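Local structure of sugar ABC transporter substrate-binding protein (5U2P) at residues H190-D195 and L290-N295; S303-G308 and V372-D377. The protein probably binds a solute, perhaps a sugar, in the periplasm as the substrate-binding component of an ABC transporter, although its true ligand is not established. All coordinates share one frame; numbering follows the deposited sequence.

Interaction 1 (H190-D195 and L290-N295)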
ATOM      1  N   HIS A 190      -0.704   7.590  12.189  1.00 21.80           N
ATOM      2  CA  HIS A 190      -0.653   6.140  12.289  1.00 20.42           C
ATOM      3  C   HIS A 190      -1.592   5.481  11.270  1.00 28.61           C
ATOM      4  O   HIS A 190      -2.601   6.049  10.879  1.00 22.90           O
ATOM      5  CB  HIS A 190      -1.018   5.685  13.703  1.00 21.60           C
ATOM      6  CG  HIS A 190      -0.873   4.212  13.873  1.00 21.98           C
ATOM      7  ND1 HIS A 190      -1.932   3.341  13.729  1.00 22.85           N
ATOM      8  CD2 HIS A 190       0.223   3.448  14.080  1.00 23.47           C
ATOM      9  CE1 HIS A 190      -1.495   2.100  13.868  1.00 27.66           C
ATOM     10  NE2 HIS A 190      -0.188   2.139  14.077  1.00 22.42           N
ATOM     11  N   THR A 191      -1.240   4.266  10.856  1.00 19.94           N
ATOM     12  CA  THR A 191      -2.019   3.465   9.926  1.00 18.59           C
ATOM     13  C   THR A 191      -3.538   3.482  10.109  1.00 18.85           C
ATOM     14  O   THR A 191      -4.280   3.531   9.142  1.00 21.61           O
ATOM     15  CB  THR A 191      -1.563   1.979  10.043  1.00 21.70           C
ATOM     16  OG1 THR A 191      -0.124   1.913  10.116  1.00 22.13           O
ATOM     17  CG2 THR A 191      -2.073   1.166   8.890  1.00 21.74           C
ATOM     18  N   LEU A 192      -3.995   3.352  11.352  1.00 20.72           N
ATOM     19  CA  LEU A 192      -5.421   3.330  11.642  1.00 20.73           C
ATOM     20  C   LEU A 192      -6.107   4.611  11.193  1.00 23.13           C
ATOM     21  O   LEU A 192      -7.101   4.583  10.447  1.00 25.21           O
ATOM     22  CB  LEU A 192      -5.658   3.117  13.148  1.00 22.07           C
ATOM     23  CG  LEU A 192      -7.103   3.202  13.633  1.00 36.85           C
ATOM     24  CD1 LEU A 192      -7.898   2.161  12.934  1.00 35.55           C
ATOM     25  CD2 LEU A 192      -7.167   2.994  15.136  1.00 58.30           C
ATOM     26  N   LEU A 193      -5.580   5.743  11.634  1.00 22.06           N
ATOM     27  CA  LEU A 193      -6.182   7.012  11.248  1.00 20.40           C
ATOM     28  C   LEU A 193      -5.933   7.290   9.761  1.00 24.27           C
ATOM     29  O   LEU A 193      -6.800   7.840   9.068  1.00 24.63           O
ATOM     30  CB  LEU A 193      -5.644   8.154  12.112  1.00 29.08           C
ATOM     31  CG  LEU A 193      -6.377   9.485  11.991  1.00 47.75           C
ATOM     32  CD1 LEU A 193      -7.872   9.314  12.286  1.00 38.14           C
ATOM     33  CD2 LEU A 193      -5.749  10.505  12.938  1.00 46.49           C
ATOM     34  N   ALA A 194      -4.760   6.906   9.263  1.00 23.75           N
ATOM     35  CA  ALA A 194      -4.448   7.063   7.836  1.00 22.28           C
ATOM     36  C   ALA A 194      -5.473   6.345   6.961  1.00 23.94           C
ATOM     37  O   ALA A 194      -5.954   6.889   5.965  1.00 22.71           O
ATOM     38  CB  ALA A 194      -3.054   6.553   7.541  1.00 22.17           C
ATOM     39  N   ASP A 195      -5.777   5.101   7.323  1.00 20.04           N
ATOM     40  CA  ASP A 195      -6.768   4.320   6.600  1.00 22.06           C
ATOM     41  C   ASP A 195      -8.106   5.061   6.552  1.00 22.96           C
ATOM     42  O   ASP A 195      -8.694   5.270   5.480  1.00 21.47           O
ATOM     43  CB  ASP A 195      -6.920   2.945   7.261  1.00 22.61           C
ATOM     44  CG  ASP A 195      -7.976   2.089   6.606  1.00 28.97           C
ATOM     45  OD1 ASP A 195      -7.658   1.455   5.571  1.00 26.78           O
ATOM     46  OD2 ASP A 195      -9.115   2.040   7.131  1.00 27.80           O
ATOM     47  N   LEU A 290     -11.964  -2.706   8.065  1.00 33.39           N
ATOM     48  CA  LEU A 290     -12.109  -2.012   9.344  1.00 42.27           C
ATOM     49  C   LEU A 290     -13.250  -1.007   9.248  1.00 27.02           C
ATOM     50  O   LEU A 290     -13.117   0.010   8.557  1.00 30.41           O
ATOM     51  CB  LEU A 290     -10.818  -1.301   9.740  1.00 34.48           C
ATOM     52  CG  LEU A 290     -10.872  -0.537  11.073  1.00 37.47           C
ATOM     53  CD1 LEU A 290     -10.726  -1.460  12.284  1.00 37.32           C
ATOM     54  CD2 LEU A 290      -9.806   0.509  11.068  1.00 34.23           C
ATOM     55  N   PRO A 291     -14.382  -1.273   9.936  1.00 35.30           N
ATOM     56  CA  PRO A 291     -15.517  -0.359   9.742  1.00 47.88           C
ATOM     57  C   PRO A 291     -15.400   0.922  10.567  1.00 52.74           C
ATOM     58  O   PRO A 291     -16.043   1.052  11.613  1.00 52.06           O
ATOM     59  CB  PRO A 291     -16.710  -1.199  10.190  1.00 39.19           C
ATOM     60  CG  PRO A 291     -16.150  -2.087  11.258  1.00 51.24           C
ATOM     61  CD  PRO A 291     -14.724  -2.383  10.849  1.00 45.96           C
ATOM     62  N   ILE A 292     -14.596   1.861  10.076  1.00 41.88           N
ATOM     63  CA  ILE A 292     -14.228   3.058  10.827  1.00 53.41           C
ATOM     64  C   ILE A 292     -14.744   4.309  10.133  1.00 51.36           C
ATOM     65  O   ILE A 292     -14.592   5.418  10.644  1.00 54.18           O
ATOM     66  CB  ILE A 292     -12.689   3.149  11.002  1.00 44.34           C
ATOM     67  CG1 ILE A 292     -12.322   4.174  12.081  1.00 64.98           C
ATOM     68  CG2 ILE A 292     -12.010   3.445   9.668  1.00 62.80           C
ATOM     69  CD1 ILE A 292     -10.859   4.152  12.465  1.00 59.12           C
ATOM     70  N   THR A 293     -15.339   4.120   8.956  1.00 47.45           N
ATOM     71  CA  THR A 293     -16.022   5.201   8.244  1.00 66.91           C
ATOM     72  C   THR A 293     -17.344   4.695   7.691  1.00 47.13           C
ATOM     73  O   THR A 293     -17.536   3.488   7.547  1.00 53.71           O
ATOM     74  CB  THR A 293     -15.181   5.763   7.075  1.00 52.01           C
ATOM     75  OG1 THR A 293     -15.083   4.787   6.026  1.00 50.82           O
ATOM     76  CG2 THR A 293     -13.787   6.143   7.545  1.00 48.97           C
ATOM     77  N   GLU A 294     -18.243   5.616   7.358  1.00 53.03           N
ATOM     78  CA  GLU A 294     -19.552   5.241   6.840  1.00 53.85           C
ATOM     79  C   GLU A 294     -19.425   4.411   5.558  1.00 71.17           C
ATOM     80  O   GLU A 294     -20.272   3.566   5.271  1.00 76.78           O
ATOM     81  CB  GLU A 294     -20.411   6.493   6.586  1.00 64.42           C
ATOM     82  CG  GLU A 294     -20.225   7.193   5.221  1.00 81.96           C
ATOM     83  CD  GLU A 294     -18.877   7.888   5.066  1.00 94.88           C
ATOM     84  OE1 GLU A 294     -18.220   8.168   6.092  1.00 96.18           O
ATOM     85  OE2 GLU A 294     -18.479   8.163   3.912  1.00 94.20           O
ATOM     86  N   ASN A 295     -18.352   4.645   4.809  1.00 79.07           N
ATOM     87  CA  ASN A 295     -18.159   4.015   3.504  1.00 78.17           C
ATOM     88  C   ASN A 295     -17.053   2.957   3.484  1.00 74.38           C
ATOM     89  O   ASN A 295     -16.630   2.539   2.419  1.00 73.94           O
ATOM     90  CB  ASN A 295     -17.845   5.089   2.456  1.00 75.94           C
ATOM     91  CG  ASN A 295     -16.486   5.746   2.670  1.00 66.74           C
ATOM     92  OD1 ASN A 295     -15.881   5.634   3.736  1.00 41.52           O
ATOM     93  ND2 ASN A 295     -16.006   6.443   1.652  1.00 52.27           N
TER
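D195 faces the 290-295 loop, and its two carboxylate oxygens do different jobs: OD1 is hydrogen-bonded to T301 OG1, while OD2 lies near methyl carbons of the loop, 4.1 Å from I292 CG2. The bond to T301 gives the acid a polar anchor within an otherwise apolar, buried contact. With CG trans to the backbone N (chi1 178°), the group leaves the helix near its start on the loop's side. One turn earlier, L192 supplies the apolar half. Its CD1 packs against I292 CD1 at 3.6 Å, and its CG lies 4.0 Å from the same methyl, so the end of the isoleucine rests against one branch of the leucine, CD1, with CG just behind. L290 crosses L192 at about a right angle; its CD2 is modelled implausibly close to L192 CD1, and the exact spacing there is doubtful. The loop bends at P291, the centre of an inverse gamma turn, and this bend lets L290 and I292 both face the helix while the proline faces away. Further on, T293 OG1 donates to N295 OD1 at 2.6 Å, although N295 is poorly ordered. The contact packs the loop between strands 285-288 and 300-303 onto the start of helix 191-214, where H190 is the N-cap; F267 of strand 263-267 touches L192, D195 and L290, and Y233 of helix 227-238 also reaches L192.

Interaction 2 (S303-G308 and V372-D377). With EDO (1,2-ethanediol), chain E.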
ATOM      1  N   SER A 303      -0.346   0.340   0.706  1.00 19.74           N
ATOM      2  CA  SER A 303       0.740   0.925  -0.035  1.00 17.05           C
ATOM      3  C   SER A 303       0.762   0.397  -1.455  1.00 17.92           C
ATOM      4  O   SER A 303       0.852  -0.817  -1.665  1.00 20.17           O
ATOM      5  CB  SER A 303       2.087   0.630   0.587  1.00 21.22           C
ATOM      6  OG  SER A 303       3.085   1.161  -0.275  1.00 24.12           O
ATOM      7  N   LEU A 304       0.683   1.321  -2.402  1.00 17.99           N
ATOM      8  CA  LEU A 304       0.807   1.019  -3.831  1.00 18.12           C
ATOM      9  C   LEU A 304       2.163   1.486  -4.356  1.00 22.24           C
ATOM     10  O   LEU A 304       2.349   1.676  -5.566  1.00 21.10           O
ATOM     11  CB  LEU A 304      -0.355   1.656  -4.609  1.00 20.68           C
ATOM     12  CG  LEU A 304      -1.769   1.350  -4.081  1.00 21.81           C
ATOM     13  CD1 LEU A 304      -2.862   2.019  -4.927  1.00 23.53           C
ATOM     14  CD2 LEU A 304      -2.009  -0.160  -4.001  1.00 20.68           C
ATOM     15  N   GLU A 305       3.121   1.627  -3.446  1.00 23.12           N
ATOM     16  CA  GLU A 305       4.472   2.045  -3.791  1.00 20.28           C
ATOM     17  C   GLU A 305       5.254   0.864  -4.350  1.00 21.12           C
ATOM     18  O   GLU A 305       6.209   0.395  -3.740  1.00 25.48           O
ATOM     19  CB  GLU A 305       5.184   2.631  -2.568  1.00 18.75           C
ATOM     20  CG  GLU A 305       4.502   3.913  -2.011  1.00 24.46           C
ATOM     21  CD  GLU A 305       4.948   5.179  -2.701  1.00 31.86           C
ATOM     22  OE1 GLU A 305       6.026   5.158  -3.334  1.00 32.69           O
ATOM     23  OE2 GLU A 305       4.214   6.192  -2.626  1.00 24.75           O
ATOM     24  N   VAL A 306       4.819   0.402  -5.513  1.00 19.43           N
ATOM     25  CA  VAL A 306       5.401  -0.741  -6.195  1.00 17.70           C
ATOM     26  C   VAL A 306       6.384  -0.305  -7.277  1.00 26.93           C
ATOM     27  O   VAL A 306       6.436   0.864  -7.654  1.00 21.71           O
ATOM     28  CB  VAL A 306       4.300  -1.625  -6.818  1.00 18.22           C
ATOM     29  CG1 VAL A 306       3.299  -2.117  -5.728  1.00 21.05           C
ATOM     30  CG2 VAL A 306       3.564  -0.904  -7.953  1.00 19.53           C
ATOM     31  N   GLN A 307       7.194  -1.249  -7.741  1.00 17.50           N
ATOM     32  CA  GLN A 307       8.098  -0.985  -8.843  1.00 18.92           C
ATOM     33  C   GLN A 307       7.415  -1.274 -10.171  1.00 21.39           C
ATOM     34  O   GLN A 307       6.483  -2.082 -10.247  1.00 18.31           O
ATOM     35  CB  GLN A 307       9.375  -1.817  -8.700  1.00 27.31           C
ATOM     36  CG  GLN A 307      10.206  -1.447  -7.463  1.00 36.14           C
ATOM     37  CD  GLN A 307      10.439   0.068  -7.311  1.00 60.51           C
ATOM     38  OE1 GLN A 307       9.943   0.707  -6.369  1.00 36.58           O
ATOM     39  NE2 GLN A 307      11.200   0.639  -8.232  1.00 34.22           N
ATOM     40  N   GLY A 308       7.901  -0.625 -11.227  1.00 18.67           N
ATOM     41  CA  GLY A 308       7.370  -0.850 -12.557  1.00 19.26           C
ATOM     42  C   GLY A 308       8.399  -0.602 -13.634  1.00 19.11           C
ATOM     43  O   GLY A 308       9.474  -0.074 -13.368  1.00 20.20           O
ATOM     44  N   VAL A 372      -8.844  -0.623  -4.242  1.00 24.56           N
ATOM     45  CA  VAL A 372      -7.752  -0.309  -3.311  1.00 24.29           C
ATOM     46  C   VAL A 372      -7.164   1.050  -3.693  1.00 22.38           C
ATOM     47  O   VAL A 372      -6.904   1.289  -4.873  1.00 23.87           O
ATOM     48  CB  VAL A 372      -6.608  -1.369  -3.350  1.00 23.44           C
ATOM     49  CG1 VAL A 372      -5.571  -1.084  -2.265  1.00 21.34           C
ATOM     50  CG2 VAL A 372      -7.155  -2.801  -3.259  1.00 25.53           C
ATOM     51  N   ILE A 373      -6.948   1.921  -2.712  1.00 19.60           N
ATOM     52  CA  ILE A 373      -6.286   3.195  -2.915  1.00 18.67           C
ATOM     53  C   ILE A 373      -5.167   3.359  -1.923  1.00 21.38           C
ATOM     54  O   ILE A 373      -5.139   2.683  -0.894  1.00 23.85           O
ATOM     55  CB  ILE A 373      -7.271   4.373  -2.811  1.00 30.39           C
ATOM     56  CG1 ILE A 373      -7.961   4.410  -1.437  1.00 28.59           C
ATOM     57  CG2 ILE A 373      -8.279   4.237  -3.917  1.00 23.88           C
ATOM     58  CD1 ILE A 373      -8.887   5.663  -1.257  1.00 31.49           C
ATOM     59  N   GLN A 374      -4.207   4.212  -2.248  1.00 21.38           N
ATOM     60  CA  GLN A 374      -3.049   4.370  -1.379  1.00 19.09           C
ATOM     61  C   GLN A 374      -3.347   5.216  -0.137  1.00 22.84           C
ATOM     62  O   GLN A 374      -3.775   6.388  -0.229  1.00 21.53           O
ATOM     63  CB  GLN A 374      -1.878   4.983  -2.142  1.00 18.77           C
ATOM     64  CG  GLN A 374      -0.653   5.150  -1.245  1.00 17.60           C
ATOM     65  CD  GLN A 374       0.659   5.087  -1.975  1.00 22.30           C
ATOM     66  OE1 GLN A 374       0.983   4.081  -2.617  1.00 23.12           O
ATOM     67  NE2 GLN A 374       1.440   6.158  -1.866  1.00 21.91           N
ATOM     68  N   ALA A 375      -3.095   4.620   1.026  1.00 19.46           N
ATOM     69  CA  ALA A 375      -3.210   5.311   2.298  1.00 17.54           C
ATOM     70  C   ALA A 375      -2.214   6.454   2.403  1.00 22.02           C
ATOM     71  O   ALA A 375      -1.072   6.344   1.961  1.00 19.16           O
ATOM     72  CB  ALA A 375      -3.002   4.333   3.468  1.00 25.04           C
ATOM     73  N   ILE A 376      -2.641   7.556   3.021  1.00 22.15           N
ATOM     74  CA  ILE A 376      -1.809   8.749   3.058  1.00 19.78           C
ATOM     75  C   ILE A 376      -0.478   8.576   3.802  1.00 23.51           C
ATOM     76  O   ILE A 376       0.463   9.328   3.523  1.00 23.22           O
ATOM     77  CB  ILE A 376      -2.571   9.942   3.673  1.00 17.77           C
ATOM     78  CG1 ILE A 376      -3.052   9.606   5.090  1.00 20.07           C
ATOM     79  CG2 ILE A 376      -3.722  10.349   2.769  1.00 22.06           C
ATOM     80  CD1 ILE A 376      -3.614  10.819   5.888  1.00 27.27           C
ATOM     81  N   ASP A 377      -0.358   7.572   4.680  1.00 22.59           N
ATOM     82  CA  ASP A 377       0.910   7.350   5.385  1.00 23.74           C
ATOM     83  C   ASP A 377       1.915   6.558   4.543  1.00 18.78           C
ATOM     84  O   ASP A 377       3.047   6.374   4.967  1.00 25.80           O
ATOM     85  CB  ASP A 377       0.697   6.646   6.753  1.00 20.91           C
ATOM     86  CG  ASP A 377       0.115   5.246   6.644  1.00 19.22           C
ATOM     87  OD1 ASP A 377      -0.559   4.951   5.633  1.00 22.02           O
ATOM     88  OD2 ASP A 377       0.302   4.448   7.615  1.00 23.72           O
TER
HETATM   89  C1  EDO E 504       0.898   0.776   4.263  1.00 29.10           C
HETATM   90  O1  EDO E 504       0.042  -0.307   4.625  1.00 29.28           O
HETATM   91  C2  EDO E 504       0.232   2.133   4.424  1.00 28.26           C
HETATM   92  O2  EDO E 504      -0.891   2.155   5.303  1.00 27.77           O
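The two segments come closest at S303 and Q374, their CA atoms 5.3 Å apart, where strands 300-303 and 372-374 run parallel before the first leaves the pair through an inverse gamma turn centred on E305. Across this departure the Q374 amide makes two bonds, one from each end. Its OE1 accepts from L304 N at 2.8 Å, with the donor tilted 23° from the carbonyl plane and a bent N-H...O approach. On the other end, NE2 donates to E305 OE2 at 2.9 Å; this bond is straighter, lies nearly in the amide plane, and uses the anti lone pair of the carboxylate oxygen. Carboxylate and amide planes stand 40° apart, and the bonds together fix the amide's rotation. Q374 reaches this far because its side chain sets off trans to the backbone N (chi1 -180°) and stays extended beyond CG. E305 instead bends at chi2 and brings its acid across the glutamine at about a right angle. L304 slides past Q374 in the opposite direction, its CG 4.1 Å from Q374 CB, and its CD2 meets V372 CG1 at 4.1 Å. Just ahead of the gamma turn, S303 OG accepts from E305 N at 3.2 Å, an ST turn that leads into it. Beside the contact, a 1,2-ethanediol, probably from the crystallisation liquor, donates through O2 to D377 OD1 at 2.8 Å and is also hydrogen-bonded to N140 and S138. Since 303-308 passes from the sheet containing strand 300-303 to the sheet containing strand 307-311, the arrangement is consistent with an interlobe crossover, or hinge, of a two-lobed periplasmic solute-binding protein.

Interaction 1 closes along the chain before interaction 2 opens, and their centres lie about 16 Å apart. They meet at the start of helix 191-214: D377 OD2 packs 3.4 Å from T191 CA, and A194 CB lies 3.9 Å from I376 CG1. A turn further along that helix, T198 OG1 is hydrogen-bonded both to A194 O and to I376 N, joining the two contacts through polar atoms as well. Strand 300-303 links them too, starting near T301, the partner of D195, and ending at S303. Interaction 1 thus lies within one lobe, and interaction 2 where the chain crosses toward the other, so the helix start packs on the 372-377 side of the probable hinge.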